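Side-chain contacts in SmhA (Serratia marcescens, PDB 7A27), which is the A component of a tripartite alpha-pore-forming toxin, here in its soluble form, and probably assembles with its partners into a membrane pore: residues 7-12 and 313-318; 77-82 and 296-301; 139-144 and 290-295; 182-187 and 195-200; 204-209 and 266-271. All blocks are in the same frame, centred on the assembly; numbering follows the deposited sequence.

Contact 1. Residues 7-12 and 313-318; sequences IDLSPQ and LTAAPI
The side chain of I7 lies across A315 and I318, joining the chain ahead of helix 14-37 to helix 301-321. At its base, I7 CB is 3.9 Å from A315 CB. One branch does nearly all the touching: I7 CG2 comes 3.7 Å from A315 CA and 3.9 Å from I318 CD1, so this single methyl sits between the helix backbone and the arm of I318. The other branch leaves differently. With chi1 at 66°, CG1 stands between the backbone N and the carbonyl carbon, and neither it nor CD1 comes within 4.2 Å of 313-318; the I7 side chain also touches I334 of helix 325-358. A315 is met a second time by L9, whose CD2 is 3.9 Å from A315 CB. From D8 to Q12 the peptide is folded by its own polar groups. D8 OD1 accepts from S10 OG at 2.7 Å through its syn lone pair and from S10 N at 3.3 Å, from above the carboxylate plane, which makes an Asx turn. S10 OG in turn accepts from Q12 N at 3.0 Å, an ST turn. The carbonyl of L9 accepts from Y312 OH and W342 NE1, tying the loop to two helices. The meeting of 7-12 with 313-318 is thus wholly apolar, centred on one isoleucine methyl shared by A315 and I318, with the polar bonds of the loop set to either side of I7's contact in sequence-local turns and at L9 O.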
# COMPACT_ATOMS: atom_id res chain seq x y z
N ILE A 7 34.01 -0.51 -5.12
CA ILE A 7 32.93 -1.54 -5.05
C ILE A 7 31.84 -1.06 -4.10
O ILE A 7 32.13 -0.46 -3.07
CB ILE A 7 33.43 -2.96 -4.71
CG1 ILE A 7 34.02 -3.08 -3.31
CG2 ILE A 7 34.42 -3.43 -5.75
CD1 ILE A 7 34.25 -4.51 -2.85
N ASP A 8 30.60 -1.35 -4.49
CA ASP A 8 29.35 -0.99 -3.79
C ASP A 8 28.59 -2.30 -3.51
O ASP A 8 27.92 -2.79 -4.41
CB ASP A 8 28.56 -0.01 -4.68
CG ASP A 8 27.17 0.32 -4.18
OD1 ASP A 8 26.95 0.21 -2.97
OD2 ASP A 8 26.32 0.70 -5.01
N LEU A 9 28.72 -2.85 -2.31
CA LEU A 9 28.01 -4.08 -1.87
C LEU A 9 26.78 -3.70 -1.04
O LEU A 9 26.26 -4.57 -0.32
CB LEU A 9 28.98 -4.96 -1.06
CG LEU A 9 30.19 -5.51 -1.80
CD1 LEU A 9 31.11 -6.26 -0.85
CD2 LEU A 9 29.75 -6.42 -2.92
N SER A 10 26.32 -2.46 -1.15
CA SER A 10 25.19 -1.90 -0.36
C SER A 10 23.85 -2.35 -0.93
O SER A 10 23.77 -2.83 -2.08
CB SER A 10 25.24 -0.39 -0.34
OG SER A 10 24.68 0.18 -1.52
N PRO A 11 22.77 -2.19 -0.13
CA PRO A 11 21.40 -2.42 -0.59
C PRO A 11 20.89 -1.35 -1.55
O PRO A 11 19.78 -1.45 -1.98
CB PRO A 11 20.52 -2.30 0.66
CG PRO A 11 21.48 -2.27 1.83
CD PRO A 11 22.83 -1.86 1.29
N GLN A 12 21.69 -0.32 -1.81
CA GLN A 12 21.30 0.83 -2.66
C GLN A 12 20.01 1.40 -2.07
O GLN A 12 19.88 1.36 -0.85
CB GLN A 12 21.27 0.36 -4.12
CG GLN A 12 22.57 -0.34 -4.47
CD GLN A 12 22.99 -0.24 -5.90
OE1 GLN A 12 22.51 0.58 -6.65
NE2 GLN A 12 23.93 -1.10 -6.27
N LEU A 313 28.25 -8.16 -9.48
CA LEU A 313 28.96 -8.80 -10.62
C LEU A 313 30.30 -8.10 -10.86
O LEU A 313 31.31 -8.81 -11.03
CB LEU A 313 28.06 -8.73 -11.87
CG LEU A 313 28.62 -9.41 -13.12
CD1 LEU A 313 28.92 -10.87 -12.85
CD2 LEU A 313 27.67 -9.27 -14.29
N THR A 314 30.29 -6.76 -10.88
CA THR A 314 31.47 -5.88 -11.09
C THR A 314 32.44 -5.99 -9.91
O THR A 314 33.66 -5.94 -10.17
CB THR A 314 31.09 -4.44 -11.41
OG1 THR A 314 30.33 -3.91 -10.33
CG2 THR A 314 30.32 -4.31 -12.70
N ALA A 315 31.92 -6.13 -8.69
CA ALA A 315 32.69 -6.20 -7.43
C ALA A 315 33.55 -7.45 -7.35
O ALA A 315 34.70 -7.33 -6.90
CB ALA A 315 31.75 -6.15 -6.26
N ALA A 316 33.01 -8.60 -7.76
CA ALA A 316 33.63 -9.94 -7.59
C ALA A 316 35.06 -10.00 -8.15
O ALA A 316 35.99 -10.29 -7.41
CB ALA A 316 32.72 -10.99 -8.18
N PRO A 317 35.31 -9.76 -9.46
CA PRO A 317 36.67 -9.86 -10.00
C PRO A 317 37.65 -8.91 -9.30
O PRO A 317 38.83 -9.24 -9.23
CB PRO A 317 36.52 -9.51 -11.48
CG PRO A 317 35.07 -9.76 -11.79
CD PRO A 317 34.35 -9.39 -10.51
N ILE A 318 37.16 -7.77 -8.80
CA ILE A 318 37.97 -6.75 -8.07
C ILE A 318 38.38 -7.32 -6.71
O ILE A 318 39.59 -7.16 -6.34
CB ILE A 318 37.22 -5.42 -7.95
CG1 ILE A 318 36.91 -4.81 -9.32
CG2 ILE A 318 37.98 -4.46 -7.05
CD1 ILE A 318 36.06 -3.54 -9.28

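Contact 2. Residues 77-82 and 296-301; sequences IGLYTK and QRMALL
L79 of helix 48-96 meets M298 and L301 inside the long-helix bundle that makes up most of this chain, a form consistent with the ClyA-like family of alpha-pore-forming toxins. The apolar part is a three-residue cluster centred on one methyl: L79 CD1 is 4.0 Å from M298 SD and also 4.0 Å from L301 CD2. The backbones stay well apart, with L79 CA and L301 CA at 9.8 Å, so the side chains alone span the gap. M298 manages this by a bend; CG is anti to the backbone N (chi1 -172°), after which chi2 near 61° folds the chain and brings the sulfur to the leucine methyl. L301 and L79 run past each other in opposite directions. All three residues are buried, and M298 is also touched by I21 and L133, from helices 14-37 and 104-155.

Hydrogen bonding stays within each segment and with other helices. Next to L79, Y80 OH bonds to S22 OG and Y356 OH, and its ring meets H18 and Y356 edge-to-face. On the same helix, I77 O accepts from both T81 N, at 3.0 Å, and T81 OG1, at 2.7 Å, the two donors arriving from opposite faces of the carbonyl plane.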
# COMPACT_ATOMS: atom_id res chain seq x y z
N ILE A 77 4.63 -9.87 0.81
CA ILE A 77 5.37 -10.40 1.99
C ILE A 77 6.47 -11.34 1.48
O ILE A 77 7.55 -11.39 2.08
CB ILE A 77 4.42 -11.09 2.99
CG1 ILE A 77 3.42 -10.09 3.57
CG2 ILE A 77 5.24 -11.78 4.09
CD1 ILE A 77 2.45 -10.71 4.57
N GLY A 78 6.19 -12.04 0.38
CA GLY A 78 7.16 -12.92 -0.30
C GLY A 78 8.40 -12.16 -0.74
O GLY A 78 9.49 -12.64 -0.45
N LEU A 79 8.23 -11.02 -1.41
CA LEU A 79 9.35 -10.19 -1.92
C LEU A 79 10.15 -9.60 -0.76
O LEU A 79 11.38 -9.42 -0.92
CB LEU A 79 8.85 -9.04 -2.79
CG LEU A 79 8.27 -9.42 -4.14
CD1 LEU A 79 7.81 -8.17 -4.88
CD2 LEU A 79 9.24 -10.25 -4.98
N TYR A 80 9.47 -9.22 0.33
CA TYR A 80 10.14 -8.64 1.51
C TYR A 80 11.05 -9.72 2.13
O TYR A 80 12.22 -9.43 2.42
CB TYR A 80 9.12 -8.08 2.51
CG TYR A 80 8.49 -6.74 2.17
CD1 TYR A 80 7.59 -6.62 1.13
CD2 TYR A 80 8.73 -5.61 2.94
CE1 TYR A 80 6.99 -5.40 0.82
CE2 TYR A 80 8.12 -4.40 2.67
CZ TYR A 80 7.24 -4.30 1.60
OH TYR A 80 6.62 -3.11 1.31
N THR A 81 10.53 -10.94 2.29
CA THR A 81 11.27 -12.09 2.88
C THR A 81 12.57 -12.28 2.09
O THR A 81 13.65 -12.49 2.72
CB THR A 81 10.40 -13.35 2.93
OG1 THR A 81 9.18 -13.00 3.58
CG2 THR A 81 11.07 -14.50 3.66
N LYS A 82 12.49 -12.17 0.76
CA LYS A 82 13.65 -12.35 -0.15
C LYS A 82 14.76 -11.36 0.26
O LYS A 82 15.93 -11.78 0.30
CB LYS A 82 13.17 -12.27 -1.60
CG LYS A 82 12.50 -13.56 -2.07
CD LYS A 82 11.66 -13.41 -3.33
CE LYS A 82 11.50 -14.66 -4.16
NZ LYS A 82 11.28 -15.88 -3.34
N GLN A 296 2.82 1.72 -9.12
CA GLN A 296 3.87 2.68 -9.57
C GLN A 296 5.14 2.56 -8.72
O GLN A 296 6.23 2.61 -9.30
CB GLN A 296 3.34 4.11 -9.61
CG GLN A 296 2.54 4.42 -10.86
CD GLN A 296 1.74 5.70 -10.79
OE1 GLN A 296 1.77 6.43 -9.80
NE2 GLN A 296 1.00 5.99 -11.85
N ARG A 297 5.02 2.41 -7.40
CA ARG A 297 6.22 2.29 -6.51
C ARG A 297 6.88 0.93 -6.76
O ARG A 297 8.11 0.87 -6.70
CB ARG A 297 5.86 2.40 -5.03
CG ARG A 297 5.17 3.70 -4.66
CD ARG A 297 5.99 4.96 -4.88
NE ARG A 297 5.05 6.09 -4.97
CZ ARG A 297 4.37 6.62 -3.93
NH1 ARG A 297 4.49 6.12 -2.70
NH2 ARG A 297 3.56 7.64 -4.17
N MET A 298 6.08 -0.09 -7.06
CA MET A 298 6.52 -1.48 -7.32
C MET A 298 7.22 -1.56 -8.68
O MET A 298 8.08 -2.43 -8.84
CB MET A 298 5.29 -2.39 -7.34
CG MET A 298 5.61 -3.87 -7.40
SD MET A 298 6.57 -4.59 -6.07
CE MET A 298 5.83 -3.66 -4.75
N ALA A 299 6.91 -0.66 -9.62
CA ALA A 299 7.50 -0.65 -10.98
C ALA A 299 9.02 -0.46 -10.90
O ALA A 299 9.74 -1.01 -11.75
CB ALA A 299 6.89 0.45 -11.79
N LEU A 300 9.52 0.24 -9.89
CA LEU A 300 10.96 0.58 -9.77
C LEU A 300 11.74 -0.53 -9.04
O LEU A 300 13.00 -0.50 -9.11
CB LEU A 300 11.12 1.91 -9.02
CG LEU A 300 10.22 3.09 -9.41
CD1 LEU A 300 10.40 4.21 -8.39
CD2 LEU A 300 10.49 3.59 -10.83
N LEU A 301 11.06 -1.47 -8.37
CA LEU A 301 11.72 -2.49 -7.50
C LEU A 301 12.58 -3.46 -8.33
O LEU A 301 13.72 -3.71 -7.94
CB LEU A 301 10.67 -3.22 -6.68
CG LEU A 301 11.22 -4.19 -5.64
CD1 LEU A 301 12.12 -3.51 -4.64
CD2 LEU A 301 10.09 -4.88 -4.91

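Contact 3. Residues 139-144 and 290-295; sequences MLEPLM and TYVLTE
Two first torsions bring L140 and Y291 together: chi1 of -77° sets the leucine CG beside its backbone N, and chi1 of -160° sends the tyrosine ring off anti to its own N. The result is a CH-pi contact. L140 CD1 stands 3.8 Å from the centroid of the Y291 ring and 12° off the ring normal, so the methyl is over the middle of the face. Its nearest ring atom is Y291 CG, at 3.8 Å from CD1, with both CD carbons almost as close, and the two side chains cross at about a right angle. F287, one turn earlier on helix 272-299, also touches L140.

One residue further along each helix, the end of the E141 side chain comes near V292, its chain extended beyond CG, and E141 OE2 ends 4.1 Å from V292 CG2. This is a loose touch at the partly exposed margin. The strongest polar partner of the carboxylate is in its own helix, where E141 OE1 makes a salt bridge with R137 NE. R137 uses NH1 for E295 OE1, so one guanidinium links helix 104-155 to the glutamate of helix 272-299. The backbones keep their distance, 8.9 Å from L140 CA to Y291 CA. Across 139-144 and 290-295 themselves, therefore, attachment rests on a methyl over an aromatic face, while the ionic link between the helices passes through R137 beside it.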
# COMPACT_ATOMS: atom_id res chain seq x y z
N MET A 139 -7.61 -3.34 -15.34
CA MET A 139 -9.01 -3.83 -15.24
C MET A 139 -9.79 -2.94 -14.26
O MET A 139 -10.99 -2.70 -14.50
CB MET A 139 -9.11 -5.29 -14.80
CG MET A 139 -9.20 -5.48 -13.29
SD MET A 139 -10.45 -6.67 -12.68
CE MET A 139 -11.79 -5.62 -12.11
N LEU A 140 -9.14 -2.42 -13.21
CA LEU A 140 -9.77 -1.54 -12.19
C LEU A 140 -10.10 -0.15 -12.75
O LEU A 140 -11.19 0.34 -12.42
CB LEU A 140 -8.82 -1.41 -10.99
CG LEU A 140 -8.78 -2.60 -10.04
CD1 LEU A 140 -7.63 -2.47 -9.06
CD2 LEU A 140 -10.09 -2.74 -9.29
N GLU A 141 -9.20 0.47 -13.54
CA GLU A 141 -9.41 1.86 -14.04
C GLU A 141 -10.72 1.91 -14.84
O GLU A 141 -11.59 2.71 -14.50
CB GLU A 141 -8.21 2.42 -14.81
CG GLU A 141 -6.92 2.40 -14.00
CD GLU A 141 -5.89 3.46 -14.35
OE1 GLU A 141 -4.91 3.15 -15.09
OE2 GLU A 141 -6.02 4.56 -13.79
N PRO A 142 -10.91 1.08 -15.89
CA PRO A 142 -12.15 1.06 -16.65
C PRO A 142 -13.41 0.69 -15.86
O PRO A 142 -14.47 1.11 -16.25
CB PRO A 142 -11.91 -0.02 -17.71
CG PRO A 142 -10.41 -0.05 -17.86
CD PRO A 142 -9.93 0.14 -16.44
N LEU A 143 -13.28 -0.12 -14.80
CA LEU A 143 -14.41 -0.54 -13.94
C LEU A 143 -14.95 0.69 -13.22
O LEU A 143 -16.19 0.88 -13.22
CB LEU A 143 -13.96 -1.59 -12.91
CG LEU A 143 -15.07 -2.12 -12.00
CD1 LEU A 143 -15.92 -3.17 -12.71
CD2 LEU A 143 -14.51 -2.72 -10.73
N MET A 144 -14.06 1.47 -12.61
CA MET A 144 -14.40 2.72 -11.89
C MET A 144 -14.83 3.79 -12.92
O MET A 144 -15.85 4.49 -12.68
CB MET A 144 -13.22 3.23 -11.06
CG MET A 144 -13.58 4.37 -10.14
SD MET A 144 -12.21 4.89 -9.09
CE MET A 144 -11.07 5.52 -10.33
N THR A 290 -5.00 4.31 -4.61
CA THR A 290 -3.80 3.82 -3.88
C THR A 290 -3.34 2.51 -4.51
O THR A 290 -2.14 2.20 -4.37
CB THR A 290 -3.97 3.83 -2.35
OG1 THR A 290 -4.70 2.68 -1.97
CG2 THR A 290 -4.63 5.10 -1.86
N TYR A 291 -4.21 1.78 -5.22
CA TYR A 291 -3.77 0.56 -5.95
C TYR A 291 -2.79 1.02 -7.03
O TYR A 291 -1.73 0.43 -7.19
CB TYR A 291 -4.93 -0.20 -6.58
CG TYR A 291 -4.61 -1.63 -6.92
CD1 TYR A 291 -3.88 -1.97 -8.05
CD2 TYR A 291 -5.05 -2.66 -6.10
CE1 TYR A 291 -3.60 -3.30 -8.35
CE2 TYR A 291 -4.76 -3.98 -6.39
CZ TYR A 291 -4.04 -4.30 -7.52
OH TYR A 291 -3.79 -5.62 -7.77
N VAL A 292 -3.15 2.09 -7.74
CA VAL A 292 -2.32 2.68 -8.83
C VAL A 292 -0.97 3.11 -8.25
O VAL A 292 0.07 2.85 -8.89
CB VAL A 292 -3.07 3.83 -9.53
CG1 VAL A 292 -2.15 4.59 -10.45
CG2 VAL A 292 -4.27 3.35 -10.31
N LEU A 293 -0.96 3.75 -7.08
CA LEU A 293 0.29 4.23 -6.44
C LEU A 293 1.12 3.01 -6.03
O LEU A 293 2.35 3.07 -6.13
CB LEU A 293 0.02 5.14 -5.25
CG LEU A 293 -0.48 6.55 -5.59
CD1 LEU A 293 -0.54 7.39 -4.33
CD2 LEU A 293 0.41 7.23 -6.61
N THR A 294 0.46 1.92 -5.61
CA THR A 294 1.15 0.67 -5.19
C THR A 294 1.87 0.14 -6.44
O THR A 294 3.07 -0.01 -6.37
CB THR A 294 0.19 -0.29 -4.50
OG1 THR A 294 -0.33 0.38 -3.35
CG2 THR A 294 0.85 -1.58 -4.06
N GLU A 295 1.16 0.00 -7.56
CA GLU A 295 1.70 -0.46 -8.86
C GLU A 295 2.90 0.39 -9.25
O GLU A 295 3.90 -0.20 -9.68
CB GLU A 295 0.63 -0.39 -9.94
CG GLU A 295 1.05 -0.95 -11.29
CD GLU A 295 1.74 -0.00 -12.26
OE1 GLU A 295 1.56 1.21 -12.13
OE2 GLU A 295 2.45 -0.48 -13.16

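Contact 4. Residues 182-187 and 195-200; sequences SIADAG and VQLGQS
L197 divides its two methyls between neighbouring residues of helix 160-188. L197 CD2 is 4.0 Å from I183 CG2, the methyl that chi1 of -69° sets anti to the isoleucine's own backbone N, and L197 CD1 lies 4.4 Å from A184 CB. The third touch is nearer the end of the helix, where G187 O is 4.2 Å from V195 CG1. Here the main chains draw close: G187 CA and V195 CA are 5.4 Å apart, against 7.5 Å for the CA atoms of A184 and L197.

Around this shell, L27 of helix 14-37 touches both A184 and L197, while A249, V250 and L253 of helix 247-268 pack on I183. V195 is positioned by a bond from its backbone N to N355 OD1, and its side chain is about 4 Å from that of N359, a calcium-binding residue; no calcium is bound to this chain. Further along, G198 and S200 pair through the backbone with Q237 and G235 in the antiparallel hairpin. The contact between the helix and the chain entering the hairpin is therefore mainly aliphatic, two leucine methyls split over I183 and A184, and its polar ties run to other parts of the chain.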
# COMPACT_ATOMS: atom_id res chain seq x y z
N SER A 182 -3.13 12.03 5.73
CA SER A 182 -2.30 12.76 6.73
C SER A 182 -2.11 11.92 8.00
O SER A 182 -0.99 11.94 8.57
CB SER A 182 -2.86 14.14 7.05
OG SER A 182 -2.62 15.06 6.00
N ILE A 183 -3.18 11.23 8.42
CA ILE A 183 -3.25 10.38 9.65
C ILE A 183 -2.39 9.13 9.44
O ILE A 183 -1.61 8.77 10.37
CB ILE A 183 -4.71 10.03 9.97
CG1 ILE A 183 -5.49 11.27 10.43
CG2 ILE A 183 -4.78 8.90 10.99
CD1 ILE A 183 -6.98 11.08 10.48
N ALA A 184 -2.56 8.48 8.30
CA ALA A 184 -1.82 7.25 7.95
C ALA A 184 -0.31 7.55 7.94
O ALA A 184 0.44 6.69 8.45
CB ALA A 184 -2.32 6.71 6.64
N ASP A 185 0.10 8.71 7.41
CA ASP A 185 1.53 9.12 7.32
C ASP A 185 2.13 9.18 8.73
O ASP A 185 3.26 8.68 8.93
CB ASP A 185 1.73 10.50 6.67
CG ASP A 185 1.39 10.67 5.20
OD1 ASP A 185 1.20 9.63 4.52
OD2 ASP A 185 1.32 11.86 4.76
N ALA A 186 1.39 9.80 9.67
CA ALA A 186 1.79 10.00 11.08
C ALA A 186 1.88 8.65 11.79
O ALA A 186 2.84 8.47 12.56
CB ALA A 186 0.81 10.91 11.75
N GLY A 187 0.92 7.75 11.55
CA GLY A 187 0.93 6.39 12.13
C GLY A 187 2.11 5.57 11.62
O GLY A 187 2.76 4.85 12.42
N VAL A 195 1.55 0.45 12.49
CA VAL A 195 0.32 1.03 11.90
C VAL A 195 -0.94 0.34 12.41
O VAL A 195 -0.96 -0.88 12.55
CB VAL A 195 0.34 1.02 10.36
CG1 VAL A 195 1.59 1.70 9.83
CG2 VAL A 195 0.18 -0.38 9.78
N GLN A 196 -1.99 1.14 12.54
CA GLN A 196 -3.37 0.75 12.89
C GLN A 196 -4.28 1.91 12.42
O GLN A 196 -3.99 3.07 12.72
CB GLN A 196 -3.42 0.50 14.40
CG GLN A 196 -4.70 -0.17 14.90
CD GLN A 196 -4.71 -1.69 14.87
OE1 GLN A 196 -4.50 -2.34 13.83
NE2 GLN A 196 -5.03 -2.25 16.03
N LEU A 197 -5.34 1.57 11.68
CA LEU A 197 -6.46 2.49 11.34
C LEU A 197 -7.76 1.79 11.76
O LEU A 197 -7.79 0.57 11.70
CB LEU A 197 -6.44 2.78 9.84
CG LEU A 197 -5.38 3.76 9.35
CD1 LEU A 197 -5.57 4.07 7.88
CD2 LEU A 197 -5.40 5.04 10.18
N GLY A 198 -8.76 2.54 12.20
CA GLY A 198 -10.05 1.96 12.64
C GLY A 198 -11.15 2.26 11.64
O GLY A 198 -10.82 2.68 10.52
N GLN A 199 -12.40 2.07 12.04
CA GLN A 199 -13.61 2.36 11.22
C GLN A 199 -14.81 2.56 12.14
O GLN A 199 -14.75 2.11 13.31
CB GLN A 199 -13.89 1.23 10.24
CG GLN A 199 -14.16 -0.13 10.88
CD GLN A 199 -14.72 -1.11 9.86
OE1 GLN A 199 -15.75 -0.86 9.23
NE2 GLN A 199 -14.04 -2.23 9.69
N SER A 200 -15.85 3.21 11.64
CA SER A 200 -17.13 3.45 12.35
C SER A 200 -18.16 3.94 11.34
O SER A 200 -17.75 4.31 10.19
CB SER A 200 -16.98 4.43 13.48
OG SER A 200 -16.80 5.76 13.00

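Contact 5. Residues 204-209 and 266-271; sequences AVPLGP and ALATAN
A268 of helix 247-268 sets its one methyl against V205 and P206 on strand 198-206. The firm side is at V205. Its CG1, anti to the backbone N with chi1 at -175°, lies 4.0 Å from A268 CB, and both residues are buried. The small side chain lets the backbones approach: V205 CA and A268 CA are 6.1 Å apart. V205 is also held by its backbone pairing with Y231 on the other strand of the hairpin, and its side chain touches S275 and V276 of helix 272-299.

P206 makes the looser side. The same A268 CB is 4.2 Å from P206 CD and 4.1 Å from P206 O, so the methyl touches ring and carbonyl alike, but the proline is partly exposed and lies at the margin. After it the chain leaves the strand, and from residue 210 to 225 it is not modelled, which fits a mobile link between the two strands. On the helix side, T269 points away from the strand and is exposed; its OG1 turns back instead to donate to A266 O at 2.7 Å. Two residues on, N271 N bonds to L267 O at 2.9 Å, carrying the chain on to helix 272-299. The hairpin is consistent with the beta-tongue of ClyA-like toxins. With no hydrogen bond between 204-209 and 266-271, the strand rests on the helix through one alanine methyl, and its directional support comes from strand pairing.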
# COMPACT_ATOMS: atom_id res chain seq x y z
N ALA A 204 -25.39 8.28 6.95
CA ALA A 204 -26.52 7.40 6.65
C ALA A 204 -27.39 8.02 5.56
O ALA A 204 -27.40 9.26 5.46
CB ALA A 204 -27.29 7.18 7.92
N VAL A 205 -28.08 7.18 4.80
CA VAL A 205 -28.97 7.59 3.67
C VAL A 205 -30.36 7.03 3.92
O VAL A 205 -30.58 5.85 3.68
CB VAL A 205 -28.42 7.11 2.32
CG1 VAL A 205 -29.25 7.62 1.14
CG2 VAL A 205 -26.96 7.50 2.13
N PRO A 206 -31.32 7.82 4.43
CA PRO A 206 -32.72 7.37 4.50
C PRO A 206 -33.23 6.95 3.11
O PRO A 206 -32.93 7.66 2.17
CB PRO A 206 -33.47 8.62 4.99
CG PRO A 206 -32.42 9.45 5.72
CD PRO A 206 -31.11 9.15 5.01
N LEU A 207 -33.96 5.83 3.02
CA LEU A 207 -34.52 5.26 1.76
C LEU A 207 -36.07 5.36 1.81
O LEU A 207 -36.64 4.95 2.82
CB LEU A 207 -34.00 3.82 1.66
CG LEU A 207 -32.47 3.65 1.68
CD1 LEU A 207 -32.03 2.20 1.63
CD2 LEU A 207 -31.81 4.39 0.52
N GLY A 208 -36.67 6.03 0.82
CA GLY A 208 -38.13 6.29 0.69
C GLY A 208 -39.02 5.15 1.23
O GLY A 208 -38.80 3.99 0.89
N PRO A 209 -40.11 5.43 1.99
CA PRO A 209 -40.91 4.37 2.63
C PRO A 209 -41.73 3.48 1.68
O PRO A 209 -41.59 2.27 1.77
CB PRO A 209 -41.89 5.15 3.54
CG PRO A 209 -42.07 6.49 2.84
CD PRO A 209 -40.73 6.76 2.18
N ALA A 266 -29.52 15.71 3.11
CA ALA A 266 -30.05 16.73 2.16
C ALA A 266 -30.30 16.12 0.77
O ALA A 266 -31.44 16.22 0.29
CB ALA A 266 -29.08 17.88 2.07
N LEU A 267 -29.29 15.53 0.15
CA LEU A 267 -29.40 14.94 -1.21
C LEU A 267 -30.42 13.79 -1.22
O LEU A 267 -31.12 13.60 -2.24
CB LEU A 267 -28.02 14.47 -1.66
CG LEU A 267 -27.96 13.85 -3.05
CD1 LEU A 267 -28.52 14.81 -4.10
CD2 LEU A 267 -26.54 13.42 -3.42
N ALA A 268 -30.52 13.05 -0.11
CA ALA A 268 -31.38 11.86 0.06
C ALA A 268 -32.87 12.21 -0.05
O ALA A 268 -33.63 11.37 -0.58
CB ALA A 268 -31.07 11.20 1.36
N THR A 269 -33.30 13.37 0.46
CA THR A 269 -34.74 13.76 0.46
C THR A 269 -35.36 13.42 -0.91
O THR A 269 -36.39 12.75 -0.92
CB THR A 269 -34.96 15.22 0.90
OG1 THR A 269 -34.12 16.08 0.12
CG2 THR A 269 -34.68 15.45 2.37
N ALA A 270 -34.71 13.80 -2.01
CA ALA A 270 -35.21 13.65 -3.40
C ALA A 270 -34.45 12.56 -4.16
O ALA A 270 -35.11 11.85 -4.92
CB ALA A 270 -35.11 14.98 -4.12
N ASN A 271 -33.12 12.46 -4.02
CA ASN A 271 -32.25 11.48 -4.73
C ASN A 271 -31.48 10.63 -3.71
O ASN A 271 -30.32 10.95 -3.42
CB ASN A 271 -31.28 12.16 -5.71
CG ASN A 271 -31.94 13.20 -6.57
OD1 ASN A 271 -32.46 14.20 -6.06
ND2 ASN A 271 -31.90 13.00 -7.87

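In the fold
Contacts 1 and 5 lie far out on opposite sides of the chain's centre, about 65 Å apart between centres, whereas contacts 2, 3 and 4 are within about 13 Å of it. Helix 272-299 serves both contact 2 and contact 3, meeting helix 48-96 in one and helix 104-155 in the other; contact 2 also takes in the first residue of helix 301-321, the helix used by contact 1. Strand 198-206 serves contacts 4 and 5 in series. Contacts 2 and 5 are buried, while contacts 1, 3 and 4 are partly buried. The chemistry differs in detail: aliphatic in contacts 1, 4 and 5, with a thioether in contact 2 and an aromatic face in contact 3.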